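Long-range contacts in endo-n-acetyl-beta-d-glucosaminidase (Hypocrea jecorina, PDB 4AC1), which hydrolyses the chitobiose core of N-linked glycans as a family 18 endo-beta-N-acetylglucosaminidase, and is held responsible for deglycosylating the cellulases of its fungus: residues R4-F9 / H35-S40; F9-D14 / E256-L261; T94-D99 / P129-G134; T102-Y107 / I139-A144. One frame throughout, in Å; residues are numbered along the deposited sequence.

Contact 1 (R4-F9 / H35-S40); sequences RLIVYF and HLIVCS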
loop_
_atom_site.group_PDB
_atom_site.type_symbol
_atom_site.label_atom_id
_atom_site.label_comp_id
_atom_site.label_asym_id
_atom_site.label_seq_id
_atom_site.Cartn_x
_atom_site.Cartn_y
_atom_site.Cartn_z
ATOM N N ARG A 4 -7.294 2.042 9.968
ATOM C CA ARG A 4 -5.864 1.875 9.700
ATOM C C ARG A 4 -5.259 3.213 9.297
ATOM O O ARG A 4 -5.939 4.057 8.683
ATOM C CB ARG A 4 -5.643 0.858 8.584
ATOM C CG ARG A 4 -6.338 -0.477 8.833
ATOM C CD ARG A 4 -6.128 -1.412 7.664
ATOM N NE ARG A 4 -6.952 -2.623 7.720
ATOM C CZ ARG A 4 -8.178 -2.732 7.211
ATOM N NH1 ARG A 4 -8.767 -1.693 6.650
ATOM N NH2 ARG A 4 -8.827 -3.892 7.260
ATOM N N LEU A 5 -3.997 3.421 9.669
ATOM C CA LEU A 5 -3.212 4.530 9.154
ATOM C C LEU A 5 -1.957 3.936 8.566
ATOM O O LEU A 5 -1.125 3.371 9.288
ATOM C CB LEU A 5 -2.860 5.552 10.242
ATOM C CG LEU A 5 -1.968 6.720 9.790
ATOM C CD1 LEU A 5 -2.596 7.512 8.624
ATOM C CD2 LEU A 5 -1.627 7.648 10.950
ATOM N N ILE A 6 -1.832 4.057 7.251
ATOM C CA ILE A 6 -0.838 3.336 6.478
ATOM C C ILE A 6 0.040 4.339 5.761
ATOM O O ILE A 6 -0.468 5.274 5.153
ATOM C CB ILE A 6 -1.546 2.473 5.425
ATOM C CG1 ILE A 6 -2.444 1.429 6.106
ATOM C CG2 ILE A 6 -0.545 1.813 4.462
ATOM C CD1 ILE A 6 -3.763 1.208 5.411
ATOM N N VAL A 7 1.350 4.168 5.847
ATOM C CA VAL A 7 2.303 5.052 5.165
ATOM C C VAL A 7 3.200 4.219 4.253
ATOM O O VAL A 7 3.831 3.240 4.704
ATOM C CB VAL A 7 3.179 5.821 6.170
ATOM C CG1 VAL A 7 4.362 6.515 5.457
ATOM C CG2 VAL A 7 2.337 6.819 6.951
ATOM N N TYR A 8 3.228 4.584 2.972
ATOM C CA TYR A 8 4.179 4.025 2.022
ATOM C C TYR A 8 5.528 4.720 2.150
ATOM O O TYR A 8 5.601 5.959 2.229
ATOM C CB TYR A 8 3.674 4.196 0.597
ATOM C CG TYR A 8 2.554 3.261 0.168
ATOM C CD1 TYR A 8 1.209 3.587 0.356
ATOM C CD2 TYR A 8 2.849 2.043 -0.448
ATOM C CE1 TYR A 8 0.195 2.714 -0.046
ATOM C CE2 TYR A 8 1.844 1.174 -0.864
ATOM C CZ TYR A 8 0.522 1.520 -0.659
ATOM O OH TYR A 8 -0.489 0.677 -1.072
ATOM N N PHE A 9 6.587 3.909 2.163
ATOM C CA PHE A 9 7.956 4.361 2.393
ATOM C C PHE A 9 8.793 3.872 1.208
ATOM O O PHE A 9 9.311 2.744 1.227
ATOM C CB PHE A 9 8.441 3.762 3.725
ATOM C CG PHE A 9 9.781 4.274 4.203
ATOM C CD1 PHE A 9 9.891 5.488 4.875
ATOM C CD2 PHE A 9 10.927 3.508 4.020
ATOM C CE1 PHE A 9 11.141 5.944 5.323
ATOM C CE2 PHE A 9 12.171 3.948 4.463
ATOM C CZ PHE A 9 12.277 5.168 5.118
ATOM N N HIS A 35 0.394 0.596 9.940
ATOM C CA HIS A 35 1.120 -0.148 8.915
ATOM C C HIS A 35 2.150 0.724 8.234
ATOM O O HIS A 35 1.837 1.862 7.867
ATOM C CB HIS A 35 0.140 -0.670 7.852
ATOM C CG HIS A 35 -0.893 -1.589 8.406
ATOM N ND1 HIS A 35 -2.029 -1.129 9.037
ATOM C CD2 HIS A 35 -0.925 -2.938 8.494
ATOM C CE1 HIS A 35 -2.729 -2.162 9.474
ATOM N NE2 HIS A 35 -2.074 -3.268 9.162
ATOM N N LEU A 36 3.342 0.176 8.008
ATOM C CA LEU A 36 4.392 0.838 7.250
ATOM C C LEU A 36 4.683 -0.084 6.069
ATOM O O LEU A 36 5.017 -1.267 6.288
ATOM C CB LEU A 36 5.643 1.042 8.119
ATOM C CG LEU A 36 6.829 1.882 7.601
ATOM C CD1 LEU A 36 7.630 1.193 6.496
ATOM C CD2 LEU A 36 6.426 3.309 7.185
ATOM N N ILE A 37 4.549 0.430 4.843
ATOM C CA ILE A 37 4.739 -0.376 3.637
ATOM C C ILE A 37 6.054 0.017 2.950
ATOM O O ILE A 37 6.165 1.098 2.357
ATOM C CB ILE A 37 3.526 -0.282 2.659
ATOM C CG1 ILE A 37 2.223 -0.654 3.388
ATOM C CG2 ILE A 37 3.753 -1.205 1.453
ATOM C CD1 ILE A 37 0.971 -0.635 2.520
ATOM N N VAL A 38 7.049 -0.863 3.076
ATOM C CA VAL A 38 8.361 -0.690 2.442
ATOM C C VAL A 38 8.207 -1.033 0.962
ATOM O O VAL A 38 7.676 -2.090 0.615
ATOM C CB VAL A 38 9.424 -1.592 3.104
ATOM C CG1 VAL A 38 10.775 -1.502 2.371
ATOM C CG2 VAL A 38 9.586 -1.197 4.573
ATOM N N CYS A 39 8.676 -0.144 0.096
ATOM C CA CYS A 39 8.422 -0.273 -1.336
ATOM C C CYS A 39 9.476 0.496 -2.145
ATOM O O CYS A 39 10.233 1.265 -1.562
ATOM C CB CYS A 39 7.009 0.235 -1.666
ATOM S SG CYS A 39 6.680 1.976 -1.267
ATOM N N SER A 40 9.551 0.307 -3.465
ATOM C CA SER A 40 8.804 -0.695 -4.220
ATOM C C SER A 40 9.702 -1.864 -4.579
ATOM O O SER A 40 10.773 -1.693 -5.171
ATOM C CB SER A 40 8.234 -0.099 -5.504
ATOM O OG SER A 40 7.325 0.951 -5.216
#
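Ile37 O accepts from Phe9 N at 2.8 Å, the shortest bond between two neighbouring parallel strands. Ile37 also uses its own N, which donates almost straight to Val7 O (2.9 Å, 176° at the hydrogen). Val7 N reaches back to His35 O, and His35 N and Cys39 N bind Leu5 O and Phe9 O. These five bonds set Ile6 beside His35, Val7 beside Leu36, Tyr8 beside Ile37 and Phe9 beside Val38.

Ile6, Tyr8, His35 and Ile37 share one face of the sheet. Ile37 and Tyr8 lie side by side and point the same way. Ile37 CD1, anti to CA (chi2 -178°), sits over one face of the Tyr8 ring, toward the rim, 4.1 Å from its centroid. Ile37 CD1 also presses on Ile6 CG2 at 3.5 Å, tight for two carbons. Cys39 SG meets the edge of the Tyr8 ring in its plane, 3.9 Å from CD2. Ile6 CG1 packs against His35 CB. On the other face, Leu36 CD1 touches Phe9 CB at 3.9 Å.

The strands belong to the parallel barrel of the GH18 fold, and strand 251-255 pairs with the other side of strand 4-9. Tyr8 OH bonds to Asp123, and an acetate, probably from the crystallisation liquor, lies near its side chain. Contacts along the ring and at its hydroxyl are consistent with a fixed Tyr8 near Asp125, a zinc-binding residue with no zinc here.

Contact 2 (F9-D14 / E256-L261); sequences FQTTHD and EYFNSL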
loop_
_atom_site.group_PDB
_atom_site.type_symbol
_atom_site.label_atom_id
_atom_site.label_comp_id
_atom_site.label_asym_id
_atom_site.label_seq_id
_atom_site.Cartn_x
_atom_site.Cartn_y
_atom_site.Cartn_z
ATOM N N PHE A 9 6.587 3.909 2.163
ATOM C CA PHE A 9 7.956 4.361 2.393
ATOM C C PHE A 9 8.793 3.872 1.208
ATOM O O PHE A 9 9.311 2.744 1.227
ATOM C CB PHE A 9 8.441 3.762 3.725
ATOM C CG PHE A 9 9.781 4.274 4.203
ATOM C CD1 PHE A 9 9.891 5.488 4.875
ATOM C CD2 PHE A 9 10.927 3.508 4.020
ATOM C CE1 PHE A 9 11.141 5.944 5.323
ATOM C CE2 PHE A 9 12.171 3.948 4.463
ATOM C CZ PHE A 9 12.277 5.168 5.118
ATOM N N GLN A 10 8.845 4.682 0.142
ATOM C CA GLN A 10 9.583 4.336 -1.087
ATOM C C GLN A 10 10.945 5.017 -1.148
ATOM O O GLN A 10 11.959 4.377 -1.444
ATOM C CB GLN A 10 8.798 4.659 -2.360
ATOM C CG GLN A 10 9.452 4.019 -3.578
ATOM C CD GLN A 10 8.836 4.433 -4.885
ATOM O OE1 GLN A 10 9.010 5.565 -5.339
ATOM N NE2 GLN A 10 8.133 3.518 -5.512
ATOM N N THR A 11 10.950 6.321 -0.881
ATOM C CA THR A 11 12.176 7.112 -0.830
ATOM C C THR A 11 12.808 6.862 0.528
ATOM O O THR A 11 12.258 7.257 1.569
ATOM C CB THR A 11 11.885 8.600 -1.040
ATOM O OG1 THR A 11 11.244 8.769 -2.303
ATOM C CG2 THR A 11 13.175 9.430 -1.037
ATOM N N THR A 12 13.968 6.204 0.502
ATOM C CA THR A 12 14.597 5.646 1.696
ATOM C C THR A 12 15.844 6.416 2.123
ATOM O O THR A 12 16.330 6.250 3.242
ATOM C CB THR A 12 14.997 4.163 1.471
ATOM O OG1 THR A 12 15.894 4.090 0.351
ATOM C CG2 THR A 12 13.764 3.287 1.201
ATOM N N HIS A 13 16.349 7.241 1.206
ATOM C CA HIS A 13 17.577 8.015 1.399
ATOM C C HIS A 13 17.348 9.421 0.877
ATOM O O HIS A 13 16.596 9.622 -0.074
ATOM C CB HIS A 13 18.749 7.378 0.636
ATOM C CG HIS A 13 19.182 6.055 1.187
ATOM N ND1 HIS A 13 18.375 4.939 1.159
ATOM C CD2 HIS A 13 20.343 5.665 1.767
ATOM C CE1 HIS A 13 19.013 3.922 1.713
ATOM N NE2 HIS A 13 20.208 4.338 2.094
ATOM N N ASP A 14 18.011 10.390 1.501
ATOM C CA ASP A 14 17.845 11.789 1.114
ATOM C C ASP A 14 18.778 12.168 -0.037
ATOM O O ASP A 14 19.519 11.317 -0.546
ATOM C CB ASP A 14 18.024 12.712 2.328
ATOM C CG ASP A 14 19.447 12.719 2.868
ATOM O OD1 ASP A 14 20.381 12.325 2.140
ATOM O OD2 ASP A 14 19.635 13.136 4.033
ATOM N N GLU A 256 3.796 9.679 -0.389
ATOM C CA GLU A 256 4.548 8.702 0.412
ATOM C C GLU A 256 5.255 9.490 1.525
ATOM O O GLU A 256 5.107 10.716 1.639
ATOM C CB GLU A 256 5.569 7.948 -0.452
ATOM C CG GLU A 256 6.513 8.878 -1.206
ATOM C CD GLU A 256 7.932 8.342 -1.340
ATOM O OE1 GLU A 256 8.381 7.527 -0.495
ATOM O OE2 GLU A 256 8.611 8.752 -2.305
ATOM N N TYR A 257 6.036 8.811 2.353
ATOM C CA TYR A 257 6.456 9.411 3.617
ATOM C C TYR A 257 7.304 10.685 3.544
ATOM O O TYR A 257 6.924 11.724 4.103
ATOM C CB TYR A 257 7.190 8.390 4.485
ATOM C CG TYR A 257 7.755 8.954 5.776
ATOM C CD1 TYR A 257 6.920 9.510 6.754
ATOM C CD2 TYR A 257 9.127 8.924 6.022
ATOM C CE1 TYR A 257 7.445 10.006 7.947
ATOM C CE2 TYR A 257 9.663 9.433 7.216
ATOM C CZ TYR A 257 8.812 9.963 8.174
ATOM O OH TYR A 257 9.305 10.458 9.365
ATOM N N PHE A 258 8.458 10.587 2.887
ATOM C CA PHE A 258 9.618 11.443 3.208
ATOM C C PHE A 258 9.446 12.953 3.067
ATOM O O PHE A 258 10.179 13.710 3.694
ATOM C CB PHE A 258 10.861 11.012 2.417
ATOM C CG PHE A 258 10.949 11.631 1.056
ATOM C CD1 PHE A 258 10.056 11.266 0.050
ATOM C CD2 PHE A 258 11.920 12.601 0.786
ATOM C CE1 PHE A 258 10.134 11.840 -1.201
ATOM C CE2 PHE A 258 12.004 13.188 -0.465
ATOM C CZ PHE A 258 11.118 12.811 -1.457
ATOM N N ASN A 259 8.504 13.383 2.236
ATOM C CA ASN A 259 8.327 14.806 1.938
ATOM C C ASN A 259 6.923 15.285 2.243
ATOM O O ASN A 259 6.514 16.364 1.809
ATOM C CB ASN A 259 8.675 15.096 0.464
ATOM C CG ASN A 259 7.778 14.339 -0.519
ATOM O OD1 ASN A 259 6.980 13.497 -0.125
ATOM N ND2 ASN A 259 7.908 14.644 -1.798
ATOM N N SER A 260 6.185 14.493 3.015
ATOM C CA SER A 260 4.786 14.791 3.297
ATOM C C SER A 260 4.550 16.205 3.794
ATOM O O SER A 260 5.217 16.661 4.715
ATOM C CB SER A 260 4.268 13.847 4.360
ATOM O OG SER A 260 4.291 12.506 3.927
ATOM N N LEU A 261 3.560 16.875 3.213
ATOM C CA LEU A 261 3.037 18.112 3.804
ATOM C C LEU A 261 2.295 17.773 5.094
ATOM O O LEU A 261 1.769 16.666 5.199
ATOM C CB LEU A 261 2.110 18.838 2.824
ATOM C CG LEU A 261 2.808 19.443 1.609
ATOM C CD1 LEU A 261 1.795 20.159 0.717
ATOM C CD2 LEU A 261 3.926 20.401 2.003
HETATM O O HOH W 1 9.476 7.962 2.054
#
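The side chains of Thr11 and Glu256 cross at about a right angle, with the Thr11 hydroxyl meeting the carboxylate. Thr11 OG1 donates to Glu256 OE2 at 2.6 Å, on the syn side and slightly out of the carboxylate plane. The other oxygen, Glu256 OE1, takes Thr11 N on its syn lone pair in a nearly straight bond (2.9 Å, 175°). Gln10 N also donates to Glu256 OE1, at 3.0 Å but more bent and from out of the plane. A bend at chi2 (144°) turns Glu256 CD toward this backbone.

Thr11 and Phe258 cross obliquely. Thr11 CG2 stands over the centre of the Phe258 ring, 3.6 Å from the centroid, in a CH-pi contact. Asn259 CB covers the opposite face. Phe9 and Tyr257 lie side by side, pointing the same way. Their ring planes are 37° apart, and Tyr257 CD2 touches the Phe9 edge 3.7 Å from CE1.

One water donates to Thr11 O and Glu256 OE1 and accepts from Phe258 N. It bridges the loop after strand 4-9 and the loop after strand 251-255, the first and last strands of the barrel. Gln10 NE2 is hydrogen-bonded to Ser40 OG on strand 35-42.

Two amide N-H groups, a hydroxyl and a water thus give the Glu256 carboxylate four donors, which would be expected to favour its ionised form.

Contact 3 (T94-D99 / P129-G134); sequences TLDSPD and PMSQQG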
loop_
_atom_site.group_PDB
_atom_site.type_symbol
_atom_site.label_atom_id
_atom_site.label_comp_id
_atom_site.label_asym_id
_atom_site.label_seq_id
_atom_site.Cartn_x
_atom_site.Cartn_y
_atom_site.Cartn_z
ATOM N N THR A 94 7.188 -12.773 -15.980
ATOM C CA THR A 94 7.400 -12.974 -14.546
ATOM C C THR A 94 6.147 -13.568 -13.877
ATOM O O THR A 94 5.815 -14.729 -14.122
ATOM C CB THR A 94 7.913 -11.689 -13.853
ATOM O OG1 THR A 94 6.970 -10.636 -14.053
ATOM C CG2 THR A 94 9.270 -11.264 -14.422
ATOM N N LEU A 95 5.443 -12.795 -13.048
ATOM C CA LEU A 95 4.388 -13.386 -12.216
ATOM C C LEU A 95 3.095 -13.704 -12.973
ATOM O O LEU A 95 2.241 -14.408 -12.450
ATOM C CB LEU A 95 4.120 -12.536 -10.964
ATOM C CG LEU A 95 5.262 -12.357 -9.949
ATOM C CD1 LEU A 95 4.818 -11.423 -8.830
ATOM C CD2 LEU A 95 5.726 -13.687 -9.382
ATOM N N ASP A 96 2.968 -13.200 -14.202
ATOM C CA ASP A 96 1.840 -13.569 -15.060
ATOM C C ASP A 96 2.251 -14.625 -16.087
ATOM O O ASP A 96 1.559 -14.806 -17.086
ATOM C CB ASP A 96 1.265 -12.332 -15.770
ATOM C CG ASP A 96 -0.221 -12.448 -16.075
ATOM O OD1 ASP A 96 -0.897 -13.305 -15.485
ATOM O OD2 ASP A 96 -0.696 -11.636 -16.895
ATOM N N SER A 97 3.359 -15.330 -15.843
ATOM C CA SER A 97 3.852 -16.295 -16.834
ATOM C C SER A 97 2.956 -17.511 -16.966
ATOM O O SER A 97 2.589 -18.108 -15.958
ATOM C CB SER A 97 5.249 -16.797 -16.484
ATOM O OG SER A 97 5.686 -17.738 -17.458
ATOM N N PRO A 98 2.655 -17.919 -18.220
ATOM C CA PRO A 98 1.938 -19.176 -18.443
ATOM C C PRO A 98 2.849 -20.419 -18.371
ATOM O O PRO A 98 2.367 -21.555 -18.501
ATOM C CB PRO A 98 1.371 -19.001 -19.854
ATOM C CG PRO A 98 2.349 -18.137 -20.543
ATOM C CD PRO A 98 2.909 -17.204 -19.486
ATOM N N ASP A 99 4.147 -20.198 -18.169
ATOM C CA ASP A 99 5.120 -21.276 -17.975
ATOM C C ASP A 99 5.269 -21.532 -16.477
ATOM O O ASP A 99 5.747 -20.662 -15.746
ATOM C CB ASP A 99 6.469 -20.886 -18.593
ATOM C CG ASP A 99 7.500 -21.981 -18.481
ATOM O OD1 ASP A 99 7.479 -22.909 -19.321
ATOM O OD2 ASP A 99 8.341 -21.921 -17.557
ATOM N N PRO A 129 -1.198 -4.139 -16.973
ATOM C CA PRO A 129 -2.163 -5.245 -17.053
ATOM C C PRO A 129 -1.618 -6.607 -16.619
ATOM O O PRO A 129 -0.493 -6.985 -16.983
ATOM C CB PRO A 129 -2.541 -5.270 -18.539
ATOM C CG PRO A 129 -2.334 -3.857 -18.986
ATOM C CD PRO A 129 -1.093 -3.420 -18.258
ATOM N N MET A 130 -2.415 -7.312 -15.818
ATOM C CA MET A 130 -2.157 -8.695 -15.416
ATOM C C MET A 130 -3.456 -9.467 -15.619
ATOM O O MET A 130 -4.536 -8.924 -15.361
ATOM C CB MET A 130 -1.722 -8.770 -13.945
ATOM C CG MET A 130 -1.317 -10.147 -13.484
ATOM S SD MET A 130 -0.842 -10.136 -11.752
ATOM C CE MET A 130 0.170 -11.625 -11.667
ATOM N N SER A 131 -3.361 -10.716 -16.070
ATOM C CA SER A 131 -4.550 -11.531 -16.316
ATOM C C SER A 131 -5.286 -11.814 -15.023
ATOM O O SER A 131 -4.693 -11.798 -13.936
ATOM C CB SER A 131 -4.187 -12.848 -17.011
ATOM O OG SER A 131 -3.511 -13.715 -16.112
ATOM N N GLN A 132 -6.586 -12.070 -15.146
ATOM C CA GLN A 132 -7.384 -12.522 -14.013
ATOM C C GLN A 132 -6.814 -13.780 -13.371
ATOM O O GLN A 132 -6.709 -13.873 -12.140
ATOM C CB GLN A 132 -8.833 -12.774 -14.430
ATOM C CG GLN A 132 -9.791 -12.795 -13.247
ATOM C CD GLN A 132 -10.034 -11.396 -12.700
ATOM O OE1 GLN A 132 -10.388 -10.488 -13.449
ATOM N NE2 GLN A 132 -9.818 -11.209 -11.389
ATOM N N GLN A 133 -6.452 -14.754 -14.206
ATOM C CA GLN A 133 -5.893 -16.000 -13.701
ATOM C C GLN A 133 -4.600 -15.739 -12.915
ATOM O O GLN A 133 -4.355 -16.362 -11.881
ATOM C CB GLN A 133 -5.614 -16.966 -14.850
ATOM C CG GLN A 133 -5.165 -18.334 -14.373
ATOM C CD GLN A 133 -4.682 -19.238 -15.487
ATOM O OE1 GLN A 133 -4.560 -18.822 -16.638
ATOM N NE2 GLN A 133 -4.386 -20.489 -15.140
ATOM N N GLY A 134 -3.777 -14.837 -13.438
ATOM C CA GLY A 134 -2.500 -14.504 -12.803
ATOM C C GLY A 134 -2.636 -13.882 -11.415
ATOM O O GLY A 134 -1.981 -14.315 -10.460
HETATM O O HOH W 2 0.343 -15.594 -10.857
HETATM O O HOH W 3 0.271 -9.418 -18.126
#
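Hydrogen bonds to the Asp96 carboxylate carry this contact. Ser131 OG donates to Asp96 OD1 at 2.7 Å, on the syn lone pair. Ser131 N donates to Asp96 OD2 at 2.9 Å in a nearly straight bond (169°), also from the syn side but 35° out of the carboxylate plane. The two oxygens thus grip the hydroxyl and the amide of one residue. Asp96 CG is roughly anti to its backbone N (chi1 -151°), which carries the carboxylate toward Ser131.

Ser131 is the N-cap of helix 132-146. Ser131 OG accepts from Gly134 N at 2.9 Å, so the same hydroxyl caps the helix and donates to the aspartate. The negative charge near this N-terminus would be expected to interact favourably with the helix dipole. In the GH18 barrel, Asp96 comes from the loop before helix 100-116, the preceding helix of the chain, in a type I turn from Thr94 to Ser97.

Van der Waals contacts fill in around the bonds. Asp96 OD1 rests on Gly134 CA at 3.3 Å, where glycine has no side chain in the way. Met130 CG lies 3.6 Å from Asp96 CG. The extended chain brings Met130 CE to Leu95 O and, at 4.1 Å, to Leu95 CB.

Two waters add further links. One water donates to both Leu95 O and Gly134 O, at 2.7 Å each. Another lies between Asp96 OD2 and Pro129 O.

Contact 4 (T102-Y107 / I139-A144); sequences TFEHYY and IARLRA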
loop_
_atom_site.group_PDB
_atom_site.type_symbol
_atom_site.label_atom_id
_atom_site.label_comp_id
_atom_site.label_asym_id
_atom_site.label_seq_id
_atom_site.Cartn_x
_atom_site.Cartn_y
_atom_site.Cartn_z
ATOM N N THR A 102 8.686 -20.907 -14.800
ATOM C CA THR A 102 8.947 -19.467 -14.768
ATOM C C THR A 102 8.182 -18.827 -13.608
ATOM O O THR A 102 8.777 -18.130 -12.786
ATOM C CB THR A 102 8.600 -18.804 -16.111
ATOM O OG1 THR A 102 9.425 -19.373 -17.132
ATOM C CG2 THR A 102 8.842 -17.311 -16.061
ATOM N N PHE A 103 6.878 -19.090 -13.512
ATOM C CA PHE A 103 6.112 -18.600 -12.368
ATOM C C PHE A 103 6.713 -19.030 -11.038
ATOM O O PHE A 103 6.944 -18.186 -10.175
ATOM C CB PHE A 103 4.632 -18.981 -12.422
ATOM C CG PHE A 103 3.887 -18.570 -11.178
ATOM C CD1 PHE A 103 3.550 -17.229 -10.957
ATOM C CD2 PHE A 103 3.592 -19.505 -10.198
ATOM C CE1 PHE A 103 2.916 -16.844 -9.785
ATOM C CE2 PHE A 103 2.938 -19.126 -9.029
ATOM C CZ PHE A 103 2.608 -17.794 -8.829
ATOM N N GLU A 104 6.993 -20.322 -10.871
ATOM C CA GLU A 104 7.566 -20.812 -9.623
ATOM C C GLU A 104 8.866 -20.106 -9.280
ATOM O O GLU A 104 9.143 -19.825 -8.112
ATOM C CB GLU A 104 7.798 -22.325 -9.671
ATOM C CG GLU A 104 6.547 -23.148 -9.525
ATOM C CD GLU A 104 5.919 -23.055 -8.142
ATOM O OE1 GLU A 104 6.648 -22.982 -7.128
ATOM O OE2 GLU A 104 4.679 -23.075 -8.089
ATOM N N HIS A 105 9.676 -19.843 -10.303
ATOM C CA HIS A 105 10.963 -19.209 -10.097
ATOM C C HIS A 105 10.791 -17.796 -9.526
ATOM O O HIS A 105 11.410 -17.445 -8.517
ATOM C CB HIS A 105 11.775 -19.175 -11.395
ATOM C CG HIS A 105 13.022 -18.354 -11.301
ATOM N ND1 HIS A 105 14.117 -18.752 -10.563
ATOM C CD2 HIS A 105 13.347 -17.159 -11.843
ATOM C CE1 HIS A 105 15.059 -17.833 -10.653
ATOM N NE2 HIS A 105 14.623 -16.859 -11.431
ATOM N N TYR A 106 9.963 -16.985 -10.178
ATOM C CA TYR A 106 9.797 -15.593 -9.762
ATOM C C TYR A 106 8.942 -15.468 -8.505
ATOM O O TYR A 106 9.248 -14.657 -7.620
ATOM C CB TYR A 106 9.317 -14.708 -10.928
ATOM C CG TYR A 106 10.365 -14.621 -12.005
ATOM C CD1 TYR A 106 11.566 -13.962 -11.764
ATOM C CD2 TYR A 106 10.187 -15.247 -13.237
ATOM C CE1 TYR A 106 12.558 -13.900 -12.730
ATOM C CE2 TYR A 106 11.182 -15.198 -14.209
ATOM C CZ TYR A 106 12.361 -14.518 -13.938
ATOM O OH TYR A 106 13.350 -14.471 -14.885
ATOM N N TYR A 107 7.892 -16.276 -8.422
ATOM C CA TYR A 107 7.115 -16.338 -7.191
ATOM C C TYR A 107 8.030 -16.744 -6.011
ATOM O O TYR A 107 7.959 -16.165 -4.920
ATOM C CB TYR A 107 5.894 -17.278 -7.297
ATOM C CG TYR A 107 5.301 -17.464 -5.931
ATOM C CD1 TYR A 107 4.503 -16.456 -5.373
ATOM C CD2 TYR A 107 5.632 -18.578 -5.142
ATOM C CE1 TYR A 107 4.016 -16.573 -4.088
ATOM C CE2 TYR A 107 5.156 -18.690 -3.855
ATOM C CZ TYR A 107 4.339 -17.680 -3.342
ATOM O OH TYR A 107 3.847 -17.806 -2.067
ATOM N N ILE A 139 -2.469 -14.325 -5.365
ATOM C CA ILE A 139 -3.090 -14.116 -4.062
ATOM C C ILE A 139 -3.366 -15.447 -3.373
ATOM O O ILE A 139 -3.053 -15.608 -2.199
ATOM C CB ILE A 139 -4.385 -13.298 -4.208
ATOM C CG1 ILE A 139 -4.026 -11.891 -4.685
ATOM C CG2 ILE A 139 -5.205 -13.278 -2.892
ATOM C CD1 ILE A 139 -5.178 -11.042 -5.027
ATOM N N ALA A 140 -3.959 -16.399 -4.099
ATOM C CA ALA A 140 -4.247 -17.701 -3.509
ATOM C C ALA A 140 -2.992 -18.436 -3.035
ATOM O O ALA A 140 -2.994 -19.073 -1.981
ATOM C CB ALA A 140 -5.054 -18.576 -4.484
ATOM N N ARG A 141 -1.927 -18.339 -3.821
ATOM C CA ARG A 141 -0.660 -18.976 -3.498
ATOM C C ARG A 141 0.002 -18.320 -2.283
ATOM O O ARG A 141 0.494 -19.026 -1.393
ATOM C CB ARG A 141 0.290 -18.978 -4.702
ATOM C CG ARG A 141 1.659 -19.579 -4.430
ATOM C CD ARG A 141 1.621 -21.043 -4.022
ATOM N NE ARG A 141 2.989 -21.532 -3.878
ATOM C CZ ARG A 141 3.749 -21.919 -4.898
ATOM N NH1 ARG A 141 3.257 -21.909 -6.133
ATOM N NH2 ARG A 141 4.996 -22.321 -4.685
ATOM N N LEU A 142 -0.003 -16.983 -2.241
ATOM C CA LEU A 142 0.504 -16.265 -1.059
ATOM C C LEU A 142 -0.258 -16.674 0.191
ATOM O O LEU A 142 0.342 -16.945 1.234
ATOM C CB LEU A 142 0.410 -14.754 -1.266
ATOM C CG LEU A 142 1.504 -14.113 -2.124
ATOM C CD1 LEU A 142 1.100 -12.695 -2.489
ATOM C CD2 LEU A 142 2.855 -14.119 -1.401
ATOM N N ARG A 143 -1.588 -16.725 0.084
ATOM C CA ARG A 143 -2.451 -17.115 1.195
ATOM C C ARG A 143 -2.143 -18.554 1.636
ATOM O O ARG A 143 -2.095 -18.861 2.833
ATOM C CB ARG A 143 -3.920 -16.946 0.778
ATOM C CG ARG A 143 -4.952 -17.006 1.892
ATOM C CD ARG A 143 -4.567 -16.143 3.086
ATOM N NE ARG A 143 -4.804 -14.708 2.894
ATOM C CZ ARG A 143 -4.281 -13.787 3.695
ATOM N NH1 ARG A 143 -3.501 -14.170 4.694
ATOM N NH2 ARG A 143 -4.520 -12.500 3.499
ATOM N N ALA A 144 -1.948 -19.433 0.663
ATOM C CA ALA A 144 -1.621 -20.829 0.939
ATOM C C ALA A 144 -0.288 -20.969 1.674
ATOM O O ALA A 144 -0.201 -21.693 2.663
ATOM C CB ALA A 144 -1.619 -21.664 -0.360
#
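Arg141 grips the Glu104 carboxylate end-on in a two-bond salt bridge. Arg141 NH1 donates to Glu104 OE2 at 2.7 Å and Arg141 NH2 to Glu104 OE1 at 3.0 Å, both close to straight. The guanidinium and carboxylate planes are nearly coplanar, 20° apart. The Tyr107 ring lies against the same arginine. Arg141 CG, anti to the backbone N (chi1 178°), stands over one face of it, 3.8 Å from the centroid. Tyr107 CE2 lies over one face of the guanidinium, toward its rim. Leu142 CD2 touches the ring edge at Tyr107 CE1 (3.8 Å). Phe103 CE2, at the ring edge, lies 4.0 Å from Arg141 NH1.

Asp145, one turn further along helix 132-146, bonds both partners, consistent with holding them in place. It forms a salt bridge with Arg141 NE and a hydrogen bond with Tyr107 OH.

The helix axes stay 12.7 Å apart at these segments, so long side chains span the gap. Helices 100-116 and 132-146 are successive outer helices of the GH18 beta/alpha barrel.

How the contacts relate
Contact 1 is the core of the set, near the centre of the chain and almost wholly buried. Backbone bonds and apolar side chains dominate it. Contact 2 continues from it through the shared Phe9, at the end of strand 4-9, where its loop meets the one after strand 251-255 and side-chain and water hydrogen bonds take over from strand pairing. Contacts 3 and 4 lie farther out, about 21 and 19 Å from the chain centre. Both use helix 132-146: contact 3 holds its N-terminus by an aspartate, contact 4 its later turns by a salt bridge. They touch each other where Leu95 meets Phe103 and Tyr107. Contacts 2 and 4 sit on opposite sides of the chain centre.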